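Local coordinates for MccB protein (Escherichia coli, PDB 6OM4), which probably uses ATP to adenylylate the N-formylated MccA peptide in microcin C7 biosynthesis, forming the phosphoramidate link of this nucleotide antibiotic, at residues N37-Y51 / A58-L72. Sequence-based numbering, arbitrary orientation.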
ATOM      1  N   ASN A  37       4.358  23.930  27.899  1.00 16.23           N
ATOM      2  CA  ASN A  37       4.164  22.862  28.873  1.00 17.36           C
ATOM      3  C   ASN A  37       4.189  21.479  28.206  1.00 14.87           C
ATOM      4  O   ASN A  37       4.669  20.504  28.803  1.00 13.91           O
ATOM      5  CB  ASN A  37       2.883  23.046  29.682  1.00 19.20           C
ATOM      6  CG  ASN A  37       3.024  24.077  30.791  1.00 22.70           C
ATOM      7  OD1 ASN A  37       4.149  24.434  31.225  1.00 22.30           O
ATOM      8  ND2 ASN A  37       1.888  24.546  31.262  1.00 22.10           N
ATOM      9  N   ILE A  38       3.669  21.366  26.976  1.00 13.08           N
ATOM     10  CA  ILE A  38       3.768  20.094  26.256  1.00 13.82           C
ATOM     11  C   ILE A  38       5.247  19.742  26.047  1.00 13.40           C
ATOM     12  O   ILE A  38       5.661  18.589  26.156  1.00 12.84           O
ATOM     13  CB  ILE A  38       3.006  20.162  24.919  1.00 14.15           C
ATOM     14  CG1 ILE A  38       1.494  20.347  25.138  1.00 14.82           C
ATOM     15  CG2 ILE A  38       3.344  18.948  24.064  1.00 14.34           C
ATOM     16  CD1 ILE A  38       0.721  20.819  23.903  1.00 15.93           C
ATOM     17  N   ILE A  39       6.041  20.749  25.684  1.00 14.14           N
ATOM     18  CA  ILE A  39       7.519  20.529  25.464  1.00 14.53           C
ATOM     19  C   ILE A  39       8.157  20.031  26.755  1.00 13.75           C
ATOM     20  O   ILE A  39       8.915  19.060  26.728  1.00 13.33           O
ATOM     21  CB  ILE A  39       8.213  21.797  24.961  1.00 14.59           C
ATOM     22  CG1 ILE A  39       7.773  22.146  23.540  1.00 15.88           C
ATOM     23  CG2 ILE A  39       9.729  21.652  25.047  1.00 16.53           C
ATOM     24  CD1 ILE A  39       8.022  23.572  23.139  1.00 15.29           C
ATOM     25  N   LYS A  40       7.846  20.687  27.888  1.00 14.05           N
ATOM     26  CA  LYS A  40       8.445  20.296  29.176  1.00 14.80           C
ATOM     27  C   LYS A  40       8.035  18.865  29.530  1.00 14.93           C
ATOM     28  O   LYS A  40       8.859  18.087  30.017  1.00 15.77           O
ATOM     29  CB  LYS A  40       8.024  21.259  30.295  1.00 16.54           C
ATOM     30  CG  LYS A  40       8.572  22.678  30.192  1.00 18.97           C
ATOM     31  CD  LYS A  40       7.872  23.603  31.206  1.00 22.15           C
ATOM     32  CE  LYS A  40       8.659  24.850  31.527  1.00 25.84           C
ATOM     33  NZ  LYS A  40       8.090  25.576  32.692  1.00 26.64           N
ATOM     34  N   THR A  41       6.778  18.500  29.255  1.00 14.29           N
ATOM     35  CA  THR A  41       6.282  17.162  29.507  1.00 14.72           C
ATOM     36  C   THR A  41       7.014  16.148  28.610  1.00 14.15           C
ATOM     37  O   THR A  41       7.511  15.123  29.085  1.00 14.24           O
ATOM     38  CB  THR A  41       4.757  17.087  29.341  1.00 15.61           C
ATOM     39  OG1 THR A  41       4.180  18.018  30.261  1.00 16.76           O
ATOM     40  CG2 THR A  41       4.168  15.711  29.588  1.00 14.68           C
ATOM     41  N   ALA A  42       7.086  16.441  27.319  1.00 12.20           N
ATOM     42  CA  ALA A  42       7.713  15.596  26.326  1.00 13.09           C
ATOM     43  C   ALA A  42       9.147  15.267  26.747  1.00 14.15           C
ATOM     44  O   ALA A  42       9.602  14.078  26.701  1.00 13.27           O
ATOM     45  CB  ALA A  42       7.693  16.284  24.993  1.00 12.34           C
ATOM     46  N   TYR A  43       9.837  16.303  27.218  1.00 14.47           N
ATOM     47  CA  TYR A  43      11.237  16.214  27.559  1.00 16.63           C
ATOM     48  C   TYR A  43      11.481  15.203  28.687  1.00 16.05           C
ATOM     49  O   TYR A  43      12.536  14.544  28.696  1.00 15.61           O
ATOM     50  CB  TYR A  43      11.748  17.606  27.903  1.00 17.45           C
ATOM     51  CG  TYR A  43      13.216  17.697  28.240  1.00 17.68           C
ATOM     52  CD1 TYR A  43      14.166  17.797  27.233  1.00 18.51           C
ATOM     53  CD2 TYR A  43      13.638  17.762  29.552  1.00 18.81           C
ATOM     54  CE1 TYR A  43      15.509  17.973  27.522  1.00 20.43           C
ATOM     55  CE2 TYR A  43      14.985  17.926  29.858  1.00 20.26           C
ATOM     56  CZ  TYR A  43      15.919  18.021  28.841  1.00 20.58           C
ATOM     57  OH  TYR A  43      17.251  18.177  29.128  1.00 23.09           O
ATOM     58  N   CYS A  44      10.505  15.043  29.599  1.00 16.64           N
ATOM     59  CA  CYS A  44      10.622  14.074  30.678  1.00 16.01           C
ATOM     60  C   CYS A  44      10.733  12.642  30.167  1.00 16.55           C
ATOM     61  O   CYS A  44      11.138  11.767  30.922  1.00 16.02           O
ATOM     62  CB  CYS A  44       9.416  14.122  31.602  1.00 18.56           C
ATOM     63  SG  CYS A  44       9.309  15.697  32.481  1.00 22.44           S
ATOM     64  N   PHE A  45      10.291  12.381  28.938  1.00 14.84           N
ATOM     65  CA  PHE A  45      10.214  11.010  28.448  1.00 14.63           C
ATOM     66  C   PHE A  45      11.276  10.713  27.383  1.00 14.98           C
ATOM     67  O   PHE A  45      11.103   9.762  26.671  1.00 13.92           O
ATOM     68  CB  PHE A  45       8.793  10.732  27.924  1.00 14.68           C
ATOM     69  CG  PHE A  45       7.738  10.815  28.989  1.00 14.71           C
ATOM     70  CD1 PHE A  45       7.490   9.738  29.829  1.00 14.61           C
ATOM     71  CD2 PHE A  45       7.060  11.999  29.222  1.00 14.61           C
ATOM     72  CE1 PHE A  45       6.562   9.845  30.862  1.00 16.03           C
ATOM     73  CE2 PHE A  45       6.144  12.105  30.251  1.00 16.17           C
ATOM     74  CZ  PHE A  45       5.870  11.020  31.049  1.00 16.26           C
ATOM     75  N   ILE A  46      12.359  11.493  27.301  1.00 14.64           N
ATOM     76  CA  ILE A  46      13.435  11.175  26.369  1.00 16.46           C
ATOM     77  C   ILE A  46      13.984   9.776  26.696  1.00 16.56           C
ATOM     78  O   ILE A  46      14.235   8.925  25.771  1.00 15.71           O
ATOM     79  CB  ILE A  46      14.529  12.261  26.388  1.00 17.52           C
ATOM     80  CG1 ILE A  46      14.022  13.614  25.889  1.00 18.61           C
ATOM     81  CG2 ILE A  46      15.728  11.808  25.566  1.00 17.13           C
ATOM     82  CD1 ILE A  46      13.277  13.554  24.626  1.00 19.32           C
ATOM     83  N   THR A  47      14.150   9.515  28.009  1.00 16.07           N
ATOM     84  CA  THR A  47      14.544   8.215  28.536  1.00 15.71           C
ATOM     85  C   THR A  47      13.283   7.589  29.104  1.00 16.53           C
ATOM     86  O   THR A  47      12.375   8.318  29.501  1.00 16.37           O
ATOM     87  CB  THR A  47      15.647   8.290  29.616  1.00 17.25           C
ATOM     88  OG1 THR A  47      15.172   8.881  30.832  1.00 17.67           O
ATOM     89  CG2 THR A  47      16.853   9.075  29.154  1.00 19.01           C
ATOM     90  N   PRO A  48      13.184   6.244  29.157  1.00 16.66           N
ATOM     91  CA  PRO A  48      11.969   5.567  29.618  1.00 17.37           C
ATOM     92  C   PRO A  48      11.627   6.029  31.039  1.00 17.78           C
ATOM     93  O   PRO A  48      12.460   5.976  31.913  1.00 17.77           O
ATOM     94  CB  PRO A  48      12.346   4.076  29.646  1.00 18.19           C
ATOM     95  CG  PRO A  48      13.486   3.971  28.647  1.00 19.49           C
ATOM     96  CD  PRO A  48      14.229   5.284  28.755  1.00 18.57           C
ATOM     97  N   SER A  49      10.396   6.467  31.241  1.00 16.76           N
ATOM     98  CA  SER A  49      10.006   7.011  32.503  1.00 18.47           C
ATOM     99  C   SER A  49       8.529   6.721  32.774  1.00 17.31           C
ATOM    100  O   SER A  49       7.701   6.718  31.838  1.00 16.72           O
ATOM    101  CB  SER A  49      10.275   8.480  32.515  1.00 19.61           C
ATOM    102  OG  SER A  49       9.727   9.049  33.693  1.00 23.51           O
ATOM    103  N   SER A  50       8.177   6.504  34.051  1.00 17.93           N
ATOM    104  CA  SER A  50       6.767   6.431  34.462  1.00 18.93           C
ATOM    105  C   SER A  50       6.158   7.845  34.482  1.00 19.03           C
ATOM    106  O   SER A  50       6.829   8.823  34.515  1.00 19.15           O
ATOM    107  CB  SER A  50       6.573   5.767  35.807  1.00 18.75           C
ATOM    108  OG  SER A  50       7.309   6.457  36.810  1.00 21.59           O
ATOM    109  N   TYR A  51       4.844   7.895  34.451  1.00 20.00           N
ATOM    110  CA  TYR A  51       4.085   9.117  34.701  1.00 19.57           C
ATOM    111  C   TYR A  51       4.535   9.778  35.994  1.00 20.92           C
ATOM    112  O   TYR A  51       4.814  10.952  36.013  1.00 18.46           O
ATOM    113  CB  TYR A  51       2.617   8.746  34.845  1.00 19.31           C
ATOM    114  CG  TYR A  51       1.663   9.894  35.009  1.00 21.35           C
ATOM    115  CD1 TYR A  51       1.081  10.482  33.896  1.00 26.21           C
ATOM    116  CD2 TYR A  51       1.271  10.324  36.259  1.00 22.90           C
ATOM    117  CE1 TYR A  51       0.154  11.505  34.020  1.00 26.54           C
ATOM    118  CE2 TYR A  51       0.326  11.331  36.405  1.00 24.27           C
ATOM    119  CZ  TYR A  51      -0.216  11.937  35.282  1.00 26.94           C
ATOM    120  OH  TYR A  51      -1.132  12.944  35.401  1.00 28.29           O
ATOM    121  N   ALA A  58       9.087  17.525  36.467  1.00 25.30           N
ATOM    122  CA  ALA A  58       8.476  18.365  35.413  1.00 26.01           C
ATOM    123  C   ALA A  58       8.424  19.842  35.835  1.00 24.15           C
ATOM    124  O   ALA A  58       8.618  20.746  35.014  1.00 23.34           O
ATOM    125  CB  ALA A  58       7.067  17.846  35.141  1.00 24.31           C
ATOM    126  N   ASN A  59       8.122  20.077  37.117  1.00 25.49           N
ATOM    127  CA  ASN A  59       8.060  21.442  37.681  1.00 27.25           C
ATOM    128  C   ASN A  59       7.007  22.283  36.938  1.00 27.46           C
ATOM    129  O   ASN A  59       7.252  23.459  36.589  1.00 26.68           O
ATOM    130  CB  ASN A  59       9.433  22.121  37.673  1.00 30.13           C
ATOM    131  CG  ASN A  59      10.398  21.411  38.599  1.00 35.25           C
ATOM    132  OD1 ASN A  59      10.120  21.267  39.789  1.00 45.82           O
ATOM    133  ND2 ASN A  59      11.493  20.905  38.060  1.00 41.68           N
ATOM    134  N   ILE A  60       5.841  21.668  36.711  1.00 24.06           N
ATOM    135  CA  ILE A  60       4.622  22.361  36.341  1.00 22.91           C
ATOM    136  C   ILE A  60       3.501  21.726  37.156  1.00 21.40           C
ATOM    137  O   ILE A  60       3.642  20.610  37.640  1.00 21.10           O
ATOM    138  CB  ILE A  60       4.333  22.315  34.825  1.00 23.96           C
ATOM    139  CG1 ILE A  60       4.131  20.884  34.309  1.00 23.95           C
ATOM    140  CG2 ILE A  60       5.427  23.038  34.065  1.00 25.22           C
ATOM    141  CD1 ILE A  60       3.703  20.759  32.807  1.00 23.96           C
ATOM    142  N   PRO A  61       2.354  22.409  37.332  1.00 21.57           N
ATOM    143  CA  PRO A  61       1.237  21.821  38.059  1.00 21.21           C
ATOM    144  C   PRO A  61       0.779  20.483  37.463  1.00 22.13           C
ATOM    145  O   PRO A  61       0.758  20.290  36.202  1.00 19.24           O
ATOM    146  CB  PRO A  61       0.127  22.867  37.921  1.00 23.23           C
ATOM    147  CG  PRO A  61       0.864  24.158  37.668  1.00 23.36           C
ATOM    148  CD  PRO A  61       2.081  23.772  36.850  1.00 21.17           C
ATOM    149  N   GLU A  62       0.390  19.567  38.360  1.00 21.31           N
ATOM    150  CA  GLU A  62      -0.055  18.239  37.977  1.00 23.44           C
ATOM    151  C   GLU A  62      -1.253  18.331  37.023  1.00 23.72           C
ATOM    152  O   GLU A  62      -1.338  17.508  36.083  1.00 22.82           O
ATOM    153  CB  GLU A  62      -0.381  17.376  39.194  1.00 24.90           C
ATOM    154  CG  GLU A  62      -0.842  15.975  38.808  1.00 26.33           C
ATOM    155  CD  GLU A  62      -0.982  14.978  39.944  1.00 29.17           C
ATOM    156  OE1 GLU A  62      -0.730  15.379  41.093  1.00 25.57           O
ATOM    157  OE2 GLU A  62      -1.325  13.799  39.657  1.00 30.34           O
ATOM    158  N   LYS A  63      -2.148  19.315  37.223  1.00 22.85           N
ATOM    159  CA  LYS A  63      -3.288  19.508  36.299  1.00 28.46           C
ATOM    160  C   LYS A  63      -2.780  19.695  34.855  1.00 24.18           C
ATOM    161  O   LYS A  63      -3.315  19.103  33.910  1.00 26.13           O
ATOM    162  CB  LYS A  63      -4.097  20.765  36.656  1.00 36.11           C
ATOM    163  CG  LYS A  63      -5.106  20.617  37.790  1.00 45.27           C
ATOM    164  CD  LYS A  63      -5.763  21.944  38.225  1.00 46.87           C
ATOM    165  CE  LYS A  63      -6.677  21.802  39.434  1.00 47.66           C
ATOM    166  NZ  LYS A  63      -7.910  22.626  39.319  1.00 46.20           N
ATOM    167  N   ASP A  64      -1.773  20.553  34.691  1.00 22.45           N
ATOM    168  CA  ASP A  64      -1.191  20.873  33.368  1.00 21.66           C
ATOM    169  C   ASP A  64      -0.443  19.654  32.809  1.00 20.65           C
ATOM    170  O   ASP A  64      -0.641  19.305  31.675  1.00 18.29           O
ATOM    171  CB  ASP A  64      -0.315  22.115  33.422  1.00 24.90           C
ATOM    172  CG  ASP A  64      -1.125  23.344  33.795  1.00 27.53           C
ATOM    173  OD1 ASP A  64      -2.316  23.401  33.437  1.00 32.64           O
ATOM    174  OD2 ASP A  64      -0.602  24.179  34.513  1.00 32.02           O
ATOM    175  N   PHE A  65       0.371  18.999  33.645  1.00 17.73           N
ATOM    176  CA  PHE A  65       1.119  17.829  33.238  1.00 17.72           C
ATOM    177  C   PHE A  65       0.176  16.737  32.722  1.00 17.72           C
ATOM    178  O   PHE A  65       0.454  16.082  31.731  1.00 16.93           O
ATOM    179  CB  PHE A  65       1.931  17.308  34.420  1.00 17.25           C
ATOM    180  CG  PHE A  65       2.703  16.054  34.133  1.00 17.04           C
ATOM    181  CD1 PHE A  65       3.894  16.132  33.437  1.00 17.88           C
ATOM    182  CD2 PHE A  65       2.235  14.819  34.531  1.00 17.52           C
ATOM    183  CE1 PHE A  65       4.637  14.996  33.168  1.00 16.83           C
ATOM    184  CE2 PHE A  65       2.977  13.687  34.244  1.00 18.97           C
ATOM    185  CZ  PHE A  65       4.161  13.774  33.549  1.00 17.98           C
ATOM    186  N   SER A  66      -0.939  16.498  33.431  1.00 18.32           N
ATOM    187  CA  SER A  66      -1.890  15.466  33.086  1.00 18.92           C
ATOM    188  C   SER A  66      -2.476  15.721  31.675  1.00 17.64           C
ATOM    189  O   SER A  66      -2.598  14.814  30.852  1.00 16.58           O
ATOM    190  CB  SER A  66      -2.959  15.378  34.184  1.00 21.88           C
ATOM    191  OG  SER A  66      -4.006  14.508  33.830  1.00 25.75           O
ATOM    192  N   ASN A  67      -2.871  16.969  31.417  1.00 17.29           N
ATOM    193  CA  ASN A  67      -3.371  17.417  30.144  1.00 17.44           C
ATOM    194  C   ASN A  67      -2.308  17.174  29.053  1.00 15.26           C
ATOM    195  O   ASN A  67      -2.658  16.595  28.000  1.00 16.24           O
ATOM    196  CB  ASN A  67      -3.803  18.877  30.264  1.00 20.23           C
ATOM    197  CG  ASN A  67      -4.336  19.505  29.003  1.00 24.97           C
ATOM    198  OD1 ASN A  67      -4.030  20.683  28.721  1.00 29.12           O
ATOM    199  ND2 ASN A  67      -5.209  18.785  28.314  1.00 28.31           N
ATOM    200  N   CYS A  68      -1.066  17.563  29.313  1.00 15.91           N
ATOM    201  CA  CYS A  68       0.013  17.436  28.314  1.00 15.48           C
ATOM    202  C   CYS A  68       0.300  15.959  28.047  1.00 14.49           C
ATOM    203  O   CYS A  68       0.470  15.533  26.923  1.00 13.05           O
ATOM    204  CB  CYS A  68       1.274  18.174  28.731  1.00 16.44           C
ATOM    205  SG  CYS A  68       1.032  19.963  28.835  1.00 19.97           S
ATOM    206  N   PHE A  69       0.318  15.147  29.100  1.00 15.70           N
ATOM    207  CA  PHE A  69       0.605  13.747  28.920  1.00 18.08           C
ATOM    208  C   PHE A  69      -0.481  13.081  28.042  1.00 17.94           C
ATOM    209  O   PHE A  69      -0.173  12.294  27.161  1.00 17.34           O
ATOM    210  CB  PHE A  69       0.758  13.114  30.298  1.00 17.32           C
ATOM    211  CG  PHE A  69       1.052  11.637  30.280  1.00 17.47           C
ATOM    212  CD1 PHE A  69       2.346  11.179  30.166  1.00 20.04           C
ATOM    213  CD2 PHE A  69       0.022  10.733  30.406  1.00 18.61           C
ATOM    214  CE1 PHE A  69       2.601   9.815  30.160  1.00 20.61           C
ATOM    215  CE2 PHE A  69       0.282   9.376  30.426  1.00 21.20           C
ATOM    216  CZ  PHE A  69       1.569   8.927  30.247  1.00 19.88           C
ATOM    217  N   ARG A  70      -1.766  13.374  28.318  1.00 17.23           N
ATOM    218  CA  ARG A  70      -2.913  12.860  27.529  1.00 17.46           C
ATOM    219  C   ARG A  70      -2.746  13.260  26.051  1.00 14.84           C
ATOM    220  O   ARG A  70      -2.952  12.455  25.129  1.00 14.96           O
ATOM    221  CB  ARG A  70      -4.244  13.364  28.104  1.00 18.43           C
ATOM    222  CG  ARG A  70      -5.519  12.874  27.406  1.00 21.81           C
ATOM    223  CD  ARG A  70      -6.121  13.813  26.369  1.00 25.76           C
ATOM    224  NE  ARG A  70      -6.168  15.163  26.876  1.00 32.20           N
ATOM    225  CZ  ARG A  70      -5.979  16.271  26.187  1.00 32.06           C
ATOM    226  NH1 ARG A  70      -6.243  17.419  26.778  1.00 38.81           N
ATOM    227  NH2 ARG A  70      -5.530  16.258  24.947  1.00 29.57           N
ATOM    228  N   PHE A  71      -2.381  14.509  25.829  1.00 14.04           N
ATOM    229  CA  PHE A  71      -2.163  15.053  24.503  1.00 15.06           C
ATOM    230  C   PHE A  71      -1.062  14.272  23.765  1.00 15.83           C
ATOM    231  O   PHE A  71      -1.231  13.889  22.609  1.00 15.85           O
ATOM    232  CB  PHE A  71      -1.830  16.541  24.610  1.00 16.69           C
ATOM    233  CG  PHE A  71      -1.334  17.195  23.344  1.00 18.84           C
ATOM    234  CD1 PHE A  71      -0.012  17.059  22.947  1.00 19.15           C
ATOM    235  CD2 PHE A  71      -2.188  17.959  22.572  1.00 21.83           C
ATOM    236  CE1 PHE A  71       0.443  17.624  21.763  1.00 21.80           C
ATOM    237  CE2 PHE A  71      -1.730  18.567  21.410  1.00 21.45           C
ATOM    238  CZ  PHE A  71      -0.418  18.401  21.012  1.00 21.37           C
ATOM    239  N   LEU A  72       0.084  14.083  24.414  1.00 14.94           N
ATOM    240  CA  LEU A  72       1.193  13.337  23.792  1.00 15.82           C
ATOM    241  C   LEU A  72       0.803  11.879  23.525  1.00 16.00           C
ATOM    242  O   LEU A  72       1.152  11.315  22.494  1.00 16.35           O
ATOM    243  CB  LEU A  72       2.419  13.452  24.691  1.00 15.43           C
ATOM    244  CG  LEU A  72       3.033  14.852  24.742  1.00 15.68           C
ATOM    245  CD1 LEU A  72       4.047  14.966  25.873  1.00 16.46           C
ATOM    246  CD2 LEU A  72       3.723  15.152  23.436  1.00 15.48           C
TER
HETATM  247  O   HOH W   1       9.058  24.564  34.977  1.00 32.05           O
HETATM  248  O   HOH W   2      -2.610  12.920  37.348  1.00 32.82           O
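Asn37 O, gripped by both Thr41 N and Thr41 OG1 from opposite faces of its carbonyl plane, holds a hydroxyl whose OG1 also lies 3.3 Å from Cys68 CB across the contact. The hydroxyl bond is 2.9 Å from OG1 to Asn37 O, with the donor tilted from that plane. Three helices on a small antiparallel sheet are consistent with a winged-helix-like peptide-recognition domain of the RRE type, in which helices 32-43 and 62-74 pack together here. Thr41 is a knob in a hole formed by Phe65, Cys68, Phe69 and Leu72, and the axes of helices 37-43 and 62-72 approach to 8.9 Å at a crossing angle of -75°. With OG1 turned back beside the backbone N (chi1 -59°), Thr41 CG2 is left anti to that N and reaches Phe65 CE1 at 3.7 Å. Next to it the helices come close, Ile38 CA lying 5.0 Å from Cys68 CA, and Cys68 SG packs against Ile38 CG1. Further along helix 62-74, Ile38 CD1 makes a CH-pi contact over the centre of the Phe71 ring, 3.8 Å from the centroid, while Ile38 CG2 touches Leu72 CD2.

Phe45, Tyr51, Phe65 and Phe69 build an aromatic cluster beyond the threonine. Two T-shaped pairs meet at Tyr51: Phe65 directs its edge at the tyrosine face, and Tyr51 directs its own edge at the face of Phe69, with planes at 86°. Phe45 CZ reaches Phe69 CE1 at 3.6 Å. Phe45, Phe69 and Leu72 all touch Ile78, so the packed helices cover the sheet of strands 2-5, 49-50 and 78-80, far from the nucleotide and zinc sites.

Two waters lie between the segments at the edge: one accepts from Lys40 NZ and donates to Asn59 O, and a second, beside Tyr51 OH, donates to Glu62 OE2 at 2.8 Å.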